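Local atomic coordinates of SnoaL-like domain-containing protein (Burkholderia thailandensis E264, PDB entry 3EC9), a protein that is of unknown function but belongs to the NTF2-like superfamily, whose cone-shaped fold often encloses a pocket for small molecules. Residues I41-M46 and D59-N64; A47-A52 and F125-D130. All coordinates share one frame; numbering follows the deposited sequence. Where two conformers were deposited one is given.

Contact 1: residues I41-M46 and D59-N64; sequences IEWTEM and DEIVRN
Ile61, on helix 58-72, meets strand 41-45 through its two branches, and Trp43 receives both. Methyl CG2 sits over one face of the indole as a CH-pi contact, 3.9 Å from the centroid of the six-membered ring and only 14° off its normal. The other branch reaches back to the root of the same side chain: CD1 of Ile61 lies 3.7 Å from CB of Trp43 and also touches CE3. With CG1 anti to the carbonyl carbon (chi1 -64°) and CD1 extended beyond it (chi2 158°), this branch runs to the foot of the indole while CG2 lies over its face. Two residues earlier on the strand, CG1 of Ile41 adds an apolar contact to Ile61 CD1 at 3.9 Å. All three residues are buried, and Met34 and Phe66 also pack on Ile61.

The indole is further tied at its nitrogen. Trp43 NE1 donates to Glu45 OE2 at 3.0 Å, meeting the anti side of the carboxylate, a bond that should restrain rotation of the indole. Phe125 of strand 121-129 stacks on the ring as well. Glycerol and acetate, probably from the crystallisation liquor, lie near the indole, which hints at a pocket on that side.

The outward side of the helix is looser and more polar. There Arg63 grips exposed Asp59 side-on one turn away, NE and NH2 both approaching OD2 from the same face of the carboxylate; this salt bridge staples the helix without touching the strand. A helix laid by aliphatic-aromatic packing against the curved sheet is the architecture of the NTF2-like fold.

Contact 2: residues A47-A52 and F125-D130; sequences AGFPCA and FEQFTD
Phe49 meets strand 125-129 through its ring, which lies against a polar amide and a methyl group. The amide-on-ring contact comes from Gln127, a polar group packed on a ring face: NE2 stands 3.5 Å above the ring plane, over its centre, while OE1 lies nearer the ring's root, 3.4 Å from Phe49 CG. Ring and amide planes are 70° apart, so the amide tilts steeply against the ring instead of stacking flat. An extended Gln127 chain, with CG anti to the backbone N (chi1 174°), carries the group across. Hydrogen bonds elsewhere fix both ends of this buried amide: Met46 N to OE1, and the hydroxyl of Tyr96 with NE2.

The apolar contacts come from several sides. Thr129 CG2 approaches the ring obliquely, 3.7 Å from Phe49 CD1, while its OG1 turns to the carbonyl of Arg110. On the ring face opposite Gln127, Pro50 CD lies 3.3 Å above the plane, toward the rim. Leu69 and Thr131 also pack on the side chain.

Backbone bonding completes the loop: Ala52 N reaches Phe49 O at 2.9 Å, closing a type I beta turn, part of a hairpin connection beside what is probably the pocket of an NTF2-like cone, where an acetate, probably from the crystallisation liquor, lies near Gln127.

In the fold
After the N-terminal helices 14-26 and 30-34, the chain enters strand 41-45, runs straight into the 47-52 loop, returns through strand 53-55 and climbs into helix 58-72. Contact 1 closes this short excursion, with 12 residues between its segments. Contact 2 spans a far longer one: 72 residues, including that helix and three long strands, separate the 47-52 loop from 125-130. Because the segments alternate, the two closures cross. They also meet directly, since strands 41-45 and 121-129 are parallel neighbours, probably joined by a hydrogen bond from Thr44 N to Phe125 O. Helix 58-72 and the hairpin loop are thereby both tied to the sheet, one at strand 41-45 and the other at strand 121-129.

Contact 1: residues I41-M46 and D59-N64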
ATOM      1  N   ILE B  41      -2.059 -14.718  14.555  1.00 14.51           N
ATOM      2  CA  ILE B  41      -2.266 -13.805  13.415  1.00 11.71           C
ATOM      3  C   ILE B  41      -2.713 -12.388  13.827  1.00 12.17           C
ATOM      4  O   ILE B  41      -3.587 -12.246  14.667  1.00 14.23           O
ATOM      5  CB  ILE B  41      -3.349 -14.383  12.428  1.00 15.15           C
ATOM      6  CG1 ILE B  41      -3.469 -13.557  11.140  1.00 14.60           C
ATOM      7  CG2 ILE B  41      -4.699 -14.499  13.122  1.00 14.60           C
ATOM      8  CD1 ILE B  41      -2.190 -13.464  10.356  1.00 12.76           C
ATOM      9  N   GLU B  42      -2.133 -11.360  13.193  1.00 10.27           N
ATOM     10  CA  GLU B  42      -2.667 -10.003  13.177  1.00 12.24           C
ATOM     11  C   GLU B  42      -2.902  -9.619  11.713  1.00 13.04           C
ATOM     12  O   GLU B  42      -1.955  -9.472  10.952  1.00 11.53           O
ATOM     13  CB  GLU B  42      -1.703  -9.052  13.892  1.00 15.40           C
ATOM     14  CG  GLU B  42      -1.529  -9.423  15.361  1.00 19.11           C
ATOM     15  CD  GLU B  42      -0.615  -8.484  16.133  1.00 28.81           C
ATOM     16  OE1 GLU B  42      -0.216  -7.425  15.588  1.00 37.22           O
ATOM     17  OE2 GLU B  42      -0.308  -8.818  17.302  1.00 44.21           O
ATOM     18  N   TRP B  43      -4.165  -9.526  11.327  1.00 11.30           N
ATOM     19  CA  TRP B  43      -4.575  -9.252   9.954  1.00 10.33           C
ATOM     20  C   TRP B  43      -5.308  -7.904   9.955  1.00 10.36           C
ATOM     21  O   TRP B  43      -6.414  -7.766  10.495  1.00 11.98           O
ATOM     22  CB  TRP B  43      -5.474 -10.380   9.486  1.00 11.93           C
ATOM     23  CG  TRP B  43      -6.037 -10.238   8.142  1.00 13.19           C
ATOM     24  CD1 TRP B  43      -6.916  -9.256   7.694  1.00 11.49           C
ATOM     25  CD2 TRP B  43      -5.835 -11.113   7.029  1.00 10.89           C
ATOM     26  NE1 TRP B  43      -7.262  -9.483   6.398  1.00 12.58           N
ATOM     27  CE2 TRP B  43      -6.633 -10.621   5.959  1.00 10.71           C
ATOM     28  CE3 TRP B  43      -5.097 -12.289   6.839  1.00 10.28           C
ATOM     29  CZ2 TRP B  43      -6.679 -11.241   4.694  1.00  9.89           C
ATOM     30  CZ3 TRP B  43      -5.133 -12.896   5.546  1.00  9.62           C
ATOM     31  CH2 TRP B  43      -5.926 -12.363   4.510  1.00 10.40           C
ATOM     32  N   THR B  44      -4.651  -6.905   9.381  1.00  9.06           N
ATOM     33  CA  THR B  44      -5.130  -5.549   9.365  1.00 10.46           C
ATOM     34  C   THR B  44      -5.681  -5.090   7.980  1.00  9.88           C
ATOM     35  O   THR B  44      -4.971  -5.001   6.978  1.00  8.51           O
ATOM     36  CB  THR B  44      -4.058  -4.546   9.818  1.00 11.27           C
ATOM     37  OG1 THR B  44      -3.642  -4.916  11.141  1.00 12.53           O
ATOM     38  CG2 THR B  44      -4.592  -3.117   9.759  1.00 11.65           C
ATOM     39  N   GLU B  45      -6.972  -4.803   7.957  1.00  9.17           N
ATOM     40  CA  GLU B  45      -7.642  -4.165   6.829  1.00 10.46           C
ATOM     41  C   GLU B  45      -7.476  -2.645   7.094  1.00 10.07           C
ATOM     42  O   GLU B  45      -7.551  -2.185   8.240  1.00  9.11           O
ATOM     43  CB  GLU B  45      -9.121  -4.542   6.788  1.00 10.08           C
ATOM     44  CG  GLU B  45      -9.364  -6.009   6.458  1.00  8.73           C
ATOM     45  CD  GLU B  45      -9.137  -6.325   5.030  1.00 13.96           C
ATOM     46  OE1 GLU B  45      -9.873  -5.821   4.173  1.00 11.06           O
ATOM     47  OE2 GLU B  45      -8.259  -7.141   4.743  1.00 12.89           O
HETATM   48  N   MSE B  46      -7.163  -1.902   6.031  1.00  8.51           N
HETATM   49  CA  MSE B  46      -6.836  -0.493   6.183  1.00  8.76           C
HETATM   50  C   MSE B  46      -7.947   0.341   6.840  1.00  8.81           C
HETATM   51  O   MSE B  46      -9.108   0.101   6.611  1.00 10.09           O
HETATM   52  CB  MSE B  46      -6.480   0.096   4.817  1.00 10.10           C
HETATM   53  CG  MSE B  46      -5.881   1.423   4.883  1.00 11.44           C
HETATM   54 SE   MSE B  46      -5.229   2.121   3.152  0.75  7.58          SE
HETATM   55  CE  MSE B  46      -3.293   2.312   3.424  1.00 10.99           C
ATOM     56  N   ASP B  59     -11.070 -17.430  12.054  1.00 14.92           N
ATOM     57  CA  ASP B  59     -12.536 -17.253  12.141  1.00 14.71           C
ATOM     58  C   ASP B  59     -12.954 -15.817  11.962  1.00 13.10           C
ATOM     59  O   ASP B  59     -13.913 -15.527  11.238  1.00 12.66           O
ATOM     60  CB  ASP B  59     -13.107 -17.768  13.487  1.00 17.28           C
ATOM     61  CG  ASP B  59     -14.600 -17.429  13.672  1.00 21.33           C
ATOM     62  OD1 ASP B  59     -15.462 -17.936  12.910  1.00 24.68           O
ATOM     63  OD2 ASP B  59     -14.907 -16.632  14.587  1.00 21.54           O
ATOM     64  N   GLU B  60     -12.250 -14.909  12.645  0.50 10.65           N
ATOM     65  CA  GLU B  60     -12.531 -13.479  12.529  0.50 11.90           C
ATOM     66  C   GLU B  60     -12.351 -12.994  11.109  0.50  9.93           C
ATOM     67  O   GLU B  60     -13.182 -12.256  10.564  0.50 10.67           O
ATOM     68  CB  GLU B  60     -11.618 -12.669  13.449  0.50 12.33           C
ATOM     69  CG  GLU B  60     -12.038 -12.699  14.908  0.50 13.80           C
ATOM     70  CD  GLU B  60     -11.017 -12.010  15.798  0.50 12.13           C
ATOM     71  OE1 GLU B  60     -10.556 -10.900  15.445  0.50 11.83           O
ATOM     72  OE2 GLU B  60     -10.683 -12.589  16.861  0.50 22.81           O
ATOM     73  N   ILE B  61     -11.245 -13.411  10.506  1.00 10.14           N
ATOM     74  CA  ILE B  61     -10.926 -12.955   9.158  1.00  9.81           C
ATOM     75  C   ILE B  61     -12.004 -13.427   8.193  1.00 12.05           C
ATOM     76  O   ILE B  61     -12.502 -12.673   7.359  1.00 11.57           O
ATOM     77  CB  ILE B  61      -9.535 -13.463   8.738  1.00 10.59           C
ATOM     78  CG1 ILE B  61      -8.476 -12.833   9.649  1.00 11.94           C
ATOM     79  CG2 ILE B  61      -9.256 -13.100   7.261  1.00 12.16           C
ATOM     80  CD1 ILE B  61      -7.093 -13.666   9.703  1.00 11.59           C
ATOM     81  N   VAL B  62     -12.411 -14.691   8.317  1.00 11.35           N
ATOM     82  CA  VAL B  62     -13.416 -15.210   7.361  1.00 12.52           C
ATOM     83  C   VAL B  62     -14.730 -14.478   7.577  1.00 12.27           C
ATOM     84  O   VAL B  62     -15.346 -13.998   6.637  1.00 12.77           O
ATOM     85  CB  VAL B  62     -13.595 -16.739   7.538  1.00 13.48           C
ATOM     86  CG1 VAL B  62     -14.803 -17.227   6.780  1.00 15.96           C
ATOM     87  CG2 VAL B  62     -12.305 -17.492   7.150  1.00 15.17           C
ATOM     88  N   ARG B  63     -15.172 -14.384   8.821  1.00 10.52           N
ATOM     89  CA  ARG B  63     -16.477 -13.752   9.093  1.00 12.13           C
ATOM     90  C   ARG B  63     -16.494 -12.250   8.844  1.00 14.70           C
ATOM     91  O   ARG B  63     -17.410 -11.739   8.254  1.00 15.67           O
ATOM     92  CB  ARG B  63     -16.936 -14.020  10.526  1.00 14.11           C
ATOM     93  CG  ARG B  63     -17.493 -15.432  10.789  1.00 15.08           C
ATOM     94  CD  ARG B  63     -18.128 -15.545  12.185  1.00 16.29           C
ATOM     95  NE  ARG B  63     -17.138 -15.217  13.185  1.00 15.25           N
ATOM     96  CZ  ARG B  63     -16.960 -14.022  13.741  1.00 18.36           C
ATOM     97  NH1 ARG B  63     -17.819 -12.995  13.555  1.00 18.59           N
ATOM     98  NH2 ARG B  63     -15.909 -13.875  14.546  1.00 21.33           N
ATOM     99  N   ASN B  64     -15.505 -11.529   9.349  1.00 13.44           N
ATOM    100  CA  ASN B  64     -15.571 -10.058   9.358  1.00 11.62           C
ATOM    101  C   ASN B  64     -14.919  -9.388   8.152  1.00 13.45           C
ATOM    102  O   ASN B  64     -15.070  -8.181   7.943  1.00 15.73           O
ATOM    103  CB  ASN B  64     -14.978  -9.500  10.654  1.00 11.15           C
ATOM    104  CG  ASN B  64     -15.603 -10.122  11.934  1.00 11.17           C
ATOM    105  OD1 ASN B  64     -16.810 -10.454  11.967  1.00 16.87           O
ATOM    106  ND2 ASN B  64     -14.776 -10.279  12.998  1.00 15.65           N
TER

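Contact 2: residues A47-A52 and F125-D130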
ATOM      1  N   ALA B  47      -7.562   1.383   7.592  1.00  8.52           N
ATOM      2  CA  ALA B  47      -8.478   2.165   8.389  1.00  9.40           C
ATOM      3  C   ALA B  47      -9.624   2.690   7.540  1.00  9.30           C
ATOM      4  O   ALA B  47     -10.791   2.663   7.985  1.00 10.60           O
ATOM      5  CB  ALA B  47      -7.713   3.303   9.061  1.00  9.89           C
ATOM      6  N   GLY B  48      -9.333   3.199   6.331  1.00  8.67           N
ATOM      7  CA  GLY B  48     -10.392   3.727   5.451  1.00 10.39           C
ATOM      8  C   GLY B  48     -11.178   2.722   4.641  1.00  9.91           C
ATOM      9  O   GLY B  48     -12.099   3.113   3.919  1.00 12.18           O
ATOM     10  N   PHE B  49     -10.818   1.439   4.755  1.00  9.15           N
ATOM     11  CA  PHE B  49     -11.471   0.353   3.988  1.00 10.12           C
ATOM     12  C   PHE B  49     -12.747  -0.074   4.746  1.00 11.53           C
ATOM     13  O   PHE B  49     -12.747  -0.043   5.980  1.00 10.96           O
ATOM     14  CB  PHE B  49     -10.502  -0.811   3.814  1.00  9.01           C
ATOM     15  CG  PHE B  49     -10.962  -1.828   2.798  1.00 10.68           C
ATOM     16  CD1 PHE B  49     -10.925  -1.543   1.430  1.00 11.45           C
ATOM     17  CD2 PHE B  49     -11.414  -3.068   3.208  1.00  9.30           C
ATOM     18  CE1 PHE B  49     -11.353  -2.499   0.533  1.00 10.54           C
ATOM     19  CE2 PHE B  49     -11.849  -4.008   2.324  1.00 10.20           C
ATOM     20  CZ  PHE B  49     -11.827  -3.728   0.974  1.00 11.90           C
ATOM     21  N   PRO B  50     -13.838  -0.486   4.045  1.00 12.16           N
ATOM     22  CA  PRO B  50     -15.060  -0.818   4.807  1.00 10.74           C
ATOM     23  C   PRO B  50     -14.887  -1.892   5.878  1.00 12.09           C
ATOM     24  O   PRO B  50     -15.487  -1.805   6.953  1.00 15.59           O
ATOM     25  CB  PRO B  50     -16.046  -1.320   3.737  1.00 11.96           C
ATOM     26  CG  PRO B  50     -15.341  -1.265   2.413  1.00 16.14           C
ATOM     27  CD  PRO B  50     -14.056  -0.537   2.592  1.00 11.27           C
ATOM     28  N   CYS B  51     -14.052  -2.891   5.575  1.00 11.49           N
ATOM     29  CA  CYS B  51     -13.699  -3.946   6.526  1.00 10.67           C
ATOM     30  C   CYS B  51     -12.576  -3.593   7.555  1.00  9.35           C
ATOM     31  O   CYS B  51     -12.021  -4.521   8.169  1.00 11.08           O
ATOM     32  CB  CYS B  51     -13.346  -5.206   5.755  1.00 14.60           C
ATOM     33  SG  CYS B  51     -14.757  -5.731   4.747  1.00 15.57           S
ATOM     34  N   ALA B  52     -12.237  -2.304   7.657  1.00 10.64           N
ATOM     35  CA  ALA B  52     -11.203  -1.788   8.526  1.00  9.18           C
ATOM     36  C   ALA B  52     -11.141  -2.521   9.856  1.00 11.94           C
ATOM     37  O   ALA B  52     -12.166  -2.733  10.522  1.00 11.07           O
ATOM     38  CB  ALA B  52     -11.400  -0.296   8.811  1.00  9.74           C
ATOM     39  N   PHE B 125      -0.605  -9.641   8.273  1.00  8.91           N
ATOM     40  CA  PHE B 125      -1.090  -9.150   6.977  1.00 10.67           C
ATOM     41  C   PHE B 125      -1.484  -7.703   7.191  1.00 12.66           C
ATOM     42  O   PHE B 125      -2.141  -7.361   8.189  1.00 10.65           O
ATOM     43  CB  PHE B 125      -2.329  -9.921   6.523  1.00 10.18           C
ATOM     44  CG  PHE B 125      -3.105  -9.282   5.409  1.00  8.45           C
ATOM     45  CD1 PHE B 125      -4.133  -8.369   5.677  1.00  8.63           C
ATOM     46  CD2 PHE B 125      -2.797  -9.579   4.089  1.00  9.20           C
ATOM     47  CE1 PHE B 125      -4.837  -7.819   4.633  1.00  9.53           C
ATOM     48  CE2 PHE B 125      -3.532  -9.016   3.025  1.00 10.32           C
ATOM     49  CZ  PHE B 125      -4.533  -8.153   3.311  1.00 10.11           C
ATOM     50  N   GLU B 126      -1.106  -6.849   6.242  1.00  9.64           N
ATOM     51  CA  GLU B 126      -1.607  -5.481   6.266  1.00  9.48           C
ATOM     52  C   GLU B 126      -1.959  -5.019   4.841  1.00  9.36           C
ATOM     53  O   GLU B 126      -1.162  -5.192   3.910  1.00  9.93           O
ATOM     54  CB  GLU B 126      -0.667  -4.516   7.012  1.00 10.44           C
ATOM     55  CG  GLU B 126      -1.239  -3.069   7.085  1.00 10.97           C
ATOM     56  CD  GLU B 126      -0.418  -2.124   7.891  1.00 13.35           C
ATOM     57  OE1 GLU B 126       0.708  -2.493   8.345  1.00 11.48           O
ATOM     58  OE2 GLU B 126      -0.934  -0.996   8.164  1.00 12.11           O
ATOM     59  N   GLN B 127      -3.132  -4.410   4.692  1.00  9.09           N
ATOM     60  CA  GLN B 127      -3.648  -3.971   3.414  1.00  8.94           C
ATOM     61  C   GLN B 127      -3.388  -2.439   3.237  1.00 10.01           C
ATOM     62  O   GLN B 127      -3.603  -1.652   4.164  1.00  9.96           O
ATOM     63  CB  GLN B 127      -5.168  -4.197   3.408  1.00  8.10           C
ATOM     64  CG  GLN B 127      -5.922  -3.669   2.220  1.00  9.56           C
ATOM     65  CD  GLN B 127      -7.423  -3.567   2.568  1.00  9.77           C
ATOM     66  OE1 GLN B 127      -7.823  -2.869   3.534  1.00 10.93           O
ATOM     67  NE2 GLN B 127      -8.239  -4.266   1.817  1.00 12.91           N
ATOM     68  N   PHE B 128      -2.957  -2.051   2.031  1.00  9.30           N
ATOM     69  CA  PHE B 128      -2.774  -0.656   1.663  1.00  8.60           C
ATOM     70  C   PHE B 128      -3.466  -0.420   0.318  1.00  8.77           C
ATOM     71  O   PHE B 128      -2.953  -0.835  -0.713  1.00 10.20           O
ATOM     72  CB  PHE B 128      -1.291  -0.282   1.528  1.00 10.21           C
ATOM     73  CG  PHE B 128      -0.440  -0.597   2.750  1.00 10.61           C
ATOM     74  CD1 PHE B 128      -0.039  -1.882   2.983  1.00 12.92           C
ATOM     75  CD2 PHE B 128      -0.086   0.400   3.647  1.00 11.46           C
ATOM     76  CE1 PHE B 128       0.729  -2.181   4.111  1.00 10.30           C
ATOM     77  CE2 PHE B 128       0.684   0.126   4.767  1.00 10.64           C
ATOM     78  CZ  PHE B 128       1.088  -1.182   5.011  1.00 12.68           C
ATOM     79  N   THR B 129      -4.656   0.179   0.300  1.00  8.56           N
ATOM     80  CA  THR B 129      -5.434   0.337  -0.913  1.00  8.44           C
ATOM     81  C   THR B 129      -6.072   1.706  -1.041  1.00  7.71           C
ATOM     82  O   THR B 129      -6.026   2.524  -0.103  1.00  8.67           O
ATOM     83  CB  THR B 129      -6.483  -0.784  -1.037  1.00  9.19           C
ATOM     84  OG1 THR B 129      -7.008  -0.868  -2.382  1.00  9.71           O
ATOM     85  CG2 THR B 129      -7.612  -0.609  -0.018  1.00 10.22           C
ATOM     86  N   ASP B 130      -6.673   1.954  -2.209  1.00  7.65           N
ATOM     87  CA  ASP B 130      -7.221   3.273  -2.537  1.00  7.75           C
ATOM     88  C   ASP B 130      -8.587   3.394  -1.956  1.00 10.05           C
ATOM     89  O   ASP B 130      -9.631   3.227  -2.598  1.00  9.65           O
ATOM     90  CB  ASP B 130      -7.170   3.449  -4.055  1.00  9.96           C
ATOM     91  CG  ASP B 130      -7.146   4.918  -4.487  1.00 10.85           C
ATOM     92  OD1 ASP B 130      -7.668   5.792  -3.753  1.00 10.03           O
ATOM     93  OD2 ASP B 130      -6.623   5.204  -5.598  1.00 10.99           O
TER